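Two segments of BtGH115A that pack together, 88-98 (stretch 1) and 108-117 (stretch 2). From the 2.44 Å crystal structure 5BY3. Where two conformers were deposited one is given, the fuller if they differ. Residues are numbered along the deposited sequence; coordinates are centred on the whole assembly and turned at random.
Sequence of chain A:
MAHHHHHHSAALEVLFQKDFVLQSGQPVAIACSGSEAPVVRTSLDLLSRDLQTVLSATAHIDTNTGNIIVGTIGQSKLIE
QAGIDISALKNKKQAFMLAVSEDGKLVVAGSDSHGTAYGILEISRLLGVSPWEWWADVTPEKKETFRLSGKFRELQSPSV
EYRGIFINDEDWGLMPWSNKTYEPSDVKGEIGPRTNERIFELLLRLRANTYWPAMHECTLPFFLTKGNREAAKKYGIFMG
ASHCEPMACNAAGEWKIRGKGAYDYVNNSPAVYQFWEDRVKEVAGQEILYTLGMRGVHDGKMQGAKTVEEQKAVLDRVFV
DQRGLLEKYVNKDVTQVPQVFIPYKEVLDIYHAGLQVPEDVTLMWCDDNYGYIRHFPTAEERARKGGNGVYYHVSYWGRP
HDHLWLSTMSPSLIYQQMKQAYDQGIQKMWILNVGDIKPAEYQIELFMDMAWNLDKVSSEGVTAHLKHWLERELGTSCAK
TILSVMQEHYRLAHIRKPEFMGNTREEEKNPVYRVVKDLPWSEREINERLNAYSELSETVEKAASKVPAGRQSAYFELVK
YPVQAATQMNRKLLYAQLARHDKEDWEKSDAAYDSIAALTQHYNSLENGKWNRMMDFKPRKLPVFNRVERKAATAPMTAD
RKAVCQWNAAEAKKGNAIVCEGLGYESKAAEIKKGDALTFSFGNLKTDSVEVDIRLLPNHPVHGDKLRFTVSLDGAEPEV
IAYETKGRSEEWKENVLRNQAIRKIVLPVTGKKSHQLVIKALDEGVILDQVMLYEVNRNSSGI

Stretch 1 88-98: ALKNKKQAFML
Stretch 2 (108-117) VAGSDSHGTA

The most unusual feature of this contact is the way A95 O lies against two glycines at once. It accepts a hydrogen bond from S111 N at 2.8 Å (N-H...O 164°) and also receives CA-H...O contacts from G110 CA at 3.2 Å and G115 CA at 3.3 Å. Glycine suits both places: an ideal CB on G115 would lie 2.2 Å from A95 O, and one on G110 would lie 2.1 Å from T116 N. The helix start can therefore settle on the backbone of stretch 1, with the CA atoms of Q94 and G115 only 4.1 Å apart.

Beyond this point the stretches run as antiparallel strands, 96-98 against 108-110, their directions 166° apart. M97 and A109 form the hydrogen-bonded pair (CA to CA 5.2 Å): M97 N donates to A109 O at 2.9 Å, and A109 N donates to M97 O at 3.0 Å, nearly straight at 176°. The non-hydrogen-bonded pairs flank it, F96 with G110 (CA to CA 4.2 Å) and L98 with V108 (4.9 Å). From these flanking pairs, F96 CA makes a CA-H...O contact with A109 O at 3.3 Å, and V108 CA makes one with M97 O at 3.6 Å.

Side chains alternate between the sheet faces. L98 (chi1 m, chi2 t) and V108 (chi1 t) share one, packing L98 CD2 on V108 CG2 at 3.5 Å. F96, on this same face, has chi1 p and chi2 85°; its end leads away, while F96 CB lies 3.3 Å from G115 O. On the other face, the small A109 leaves room for L89 (m, t), whose CD1 is 3.8 Å from A109 CB; selenomethionine M97 places its CB 4.3 Å from the same A109 CB.

Before the strand, stretch 1 is loop, extended at K92 (phi/psi -154/153) and in the left-handed region at Q94 (53/43), before returning to extended values at A95 (-117/157). S111 (chi1 p) points toward this loop, and its hydroxyl serves two backbone groups: S111 OG donates to K92 O at 2.8 Å and accepts from A95 N at 3.1 Å. A small hydroxyl that both gives and takes suits such a site.

D112 (chi1 p, chi2 49°) is the helix N-cap. D112 OD1 accepts from G115 N at 2.9 Å, while D112 OD2 accepts from Q94 N at 2.8 Å (166°), so one carboxylate ties the loop to the helix start. T116 (chi1 m) turns away from stretch 1, and T116 OG1 donates to D112 O at 3.0 Å.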

# COMPACT_ATOMS: atom_id res chain seq x y z
N ALA A 88 -5.82 -22.02 24.39
CA ALA A 88 -6.02 -21.65 23.00
C ALA A 88 -4.78 -20.99 22.40
O ALA A 88 -4.62 -20.93 21.19
CB ALA A 88 -7.24 -20.75 22.87
N LEU A 89 -3.88 -20.55 23.28
CA LEU A 89 -2.66 -19.87 22.91
C LEU A 89 -1.45 -20.77 22.71
O LEU A 89 -0.50 -20.38 22.03
CB LEU A 89 -2.33 -18.82 23.96
CG LEU A 89 -3.17 -17.55 23.97
CD1 LEU A 89 -2.79 -16.80 25.23
CD2 LEU A 89 -3.00 -16.68 22.72
N LYS A 90 -1.48 -21.95 23.33
CA LYS A 90 -0.37 -22.91 23.29
C LYS A 90 0.09 -23.22 21.85
O LYS A 90 -0.76 -23.47 20.97
CB LYS A 90 -0.75 -24.19 24.03
CG LYS A 90 0.42 -24.82 24.77
CD LYS A 90 0.03 -26.10 25.47
CE LYS A 90 1.20 -26.63 26.29
NZ LYS A 90 1.28 -28.11 26.28
N ASN A 91 1.43 -23.22 21.66
CA ASN A 91 2.09 -23.39 20.34
C ASN A 91 1.34 -22.69 19.18
O ASN A 91 0.65 -23.34 18.37
CB ASN A 91 2.39 -24.89 20.04
CG ASN A 91 3.84 -25.28 20.30
OD1 ASN A 91 4.36 -25.13 21.40
ND2 ASN A 91 4.50 -25.79 19.27
N LYS A 92 1.45 -21.36 19.13
CA LYS A 92 0.67 -20.50 18.21
C LYS A 92 1.39 -19.18 17.88
O LYS A 92 2.19 -18.69 18.68
CB LYS A 92 -0.72 -20.22 18.80
CG LYS A 92 -1.84 -20.35 17.80
CD LYS A 92 -3.12 -19.75 18.33
CE LYS A 92 -4.14 -19.61 17.21
NZ LYS A 92 -5.41 -18.97 17.65
N LYS A 93 1.11 -18.59 16.72
CA LYS A 93 1.94 -17.50 16.21
C LYS A 93 1.40 -16.07 16.50
O LYS A 93 0.28 -15.75 16.13
CB LYS A 93 2.27 -17.70 14.72
CG LYS A 93 1.06 -17.85 13.77
CD LYS A 93 1.32 -17.16 12.42
CE LYS A 93 0.17 -17.33 11.44
NZ LYS A 93 0.07 -16.19 10.48
N GLN A 94 2.22 -15.26 17.17
CA GLN A 94 2.01 -13.80 17.36
C GLN A 94 0.61 -13.45 17.94
O GLN A 94 -0.07 -12.52 17.46
CB GLN A 94 2.26 -13.04 16.04
CG GLN A 94 3.63 -13.21 15.41
CD GLN A 94 3.70 -12.61 14.01
OE1 GLN A 94 3.28 -11.47 13.79
NE2 GLN A 94 4.22 -13.38 13.05
N ALA A 95 0.19 -14.23 18.92
CA ALA A 95 -1.20 -14.24 19.37
C ALA A 95 -1.35 -13.79 20.80
O ALA A 95 -0.39 -13.85 21.56
CB ALA A 95 -1.84 -15.61 19.15
N PHE A 96 -2.55 -13.30 21.15
CA PHE A 96 -2.85 -12.87 22.50
C PHE A 96 -4.29 -13.13 22.87
O PHE A 96 -5.19 -13.17 21.98
CB PHE A 96 -2.49 -11.40 22.74
CG PHE A 96 -3.30 -10.42 21.91
CD1 PHE A 96 -4.53 -9.98 22.34
CD2 PHE A 96 -2.78 -9.89 20.73
CE1 PHE A 96 -5.27 -9.08 21.59
CE2 PHE A 96 -3.50 -8.96 19.97
CZ PHE A 96 -4.75 -8.57 20.39
N MSE A 97 -4.47 -13.31 24.18
CA MSE A 97 -5.74 -13.39 24.87
C MSE A 97 -5.82 -12.23 25.83
O MSE A 97 -4.86 -11.93 26.58
CB MSE A 97 -5.75 -14.64 25.71
CG MSE A 97 -6.45 -15.78 24.99
SE MSE A 97 -6.93 -17.08 26.38
CE MSE A 97 -8.31 -18.16 25.46
N LEU A 98 -6.95 -11.53 25.78
CA LEU A 98 -7.29 -10.56 26.80
C LEU A 98 -8.46 -11.10 27.58
O LEU A 98 -9.44 -11.56 26.99
CB LEU A 98 -7.72 -9.26 26.17
CG LEU A 98 -6.77 -8.36 25.42
CD1 LEU A 98 -7.58 -7.11 25.15
CD2 LEU A 98 -5.58 -8.05 26.30
N VAL A 108 -3.31 -9.98 30.14
CA VAL A 108 -2.81 -9.97 28.78
C VAL A 108 -1.80 -11.10 28.66
O VAL A 108 -0.67 -11.02 29.19
CB VAL A 108 -2.13 -8.62 28.39
CG1 VAL A 108 -1.61 -8.67 26.96
CG2 VAL A 108 -3.05 -7.42 28.59
N ALA A 109 -2.21 -12.12 27.92
CA ALA A 109 -1.47 -13.36 27.75
C ALA A 109 -1.10 -13.57 26.30
O ALA A 109 -1.96 -13.87 25.48
CB ALA A 109 -2.31 -14.53 28.27
N GLY A 110 0.18 -13.38 25.96
CA GLY A 110 0.66 -13.61 24.59
C GLY A 110 1.27 -14.99 24.38
O GLY A 110 1.96 -15.52 25.25
N SER A 111 1.04 -15.58 23.21
CA SER A 111 1.59 -16.89 22.84
C SER A 111 3.10 -16.89 22.64
O SER A 111 3.76 -17.92 22.87
CB SER A 111 0.90 -17.39 21.58
OG SER A 111 1.30 -16.66 20.42
N ASP A 112 3.64 -15.75 22.18
CA ASP A 112 5.08 -15.48 22.07
C ASP A 112 5.30 -14.00 22.46
O ASP A 112 4.38 -13.39 22.97
CB ASP A 112 5.63 -15.81 20.68
CG ASP A 112 4.73 -15.30 19.56
OD1 ASP A 112 4.34 -14.11 19.60
OD2 ASP A 112 4.42 -16.09 18.65
N SER A 113 6.51 -13.46 22.28
CA SER A 113 6.85 -12.09 22.71
C SER A 113 6.08 -11.03 21.89
O SER A 113 5.56 -10.06 22.46
CB SER A 113 8.34 -11.85 22.58
OG SER A 113 9.07 -12.91 23.14
N HIS A 114 6.01 -11.21 20.58
CA HIS A 114 5.26 -10.28 19.75
C HIS A 114 3.78 -10.29 20.11
O HIS A 114 3.17 -9.22 20.27
CB HIS A 114 5.55 -10.52 18.27
CG HIS A 114 6.84 -9.91 17.84
ND1 HIS A 114 8.06 -10.44 18.18
CD2 HIS A 114 7.10 -8.76 17.17
CE1 HIS A 114 9.03 -9.67 17.71
NE2 HIS A 114 8.47 -8.65 17.08
N GLY A 115 3.26 -11.48 20.35
CA GLY A 115 1.89 -11.64 20.83
C GLY A 115 1.60 -10.87 22.09
O GLY A 115 0.56 -10.24 22.22
N THR A 116 2.51 -10.93 23.04
CA THR A 116 2.36 -10.19 24.27
C THR A 116 2.31 -8.68 23.96
O THR A 116 1.42 -7.99 24.44
CB THR A 116 3.49 -10.56 25.25
OG1 THR A 116 3.48 -11.98 25.42
CG2 THR A 116 3.31 -9.88 26.62
N ALA A 117 3.26 -8.20 23.13
CA ALA A 117 3.31 -6.80 22.72
C ALA A 117 1.99 -6.33 22.11
O ALA A 117 1.47 -5.25 22.46
CB ALA A 117 4.45 -6.57 21.73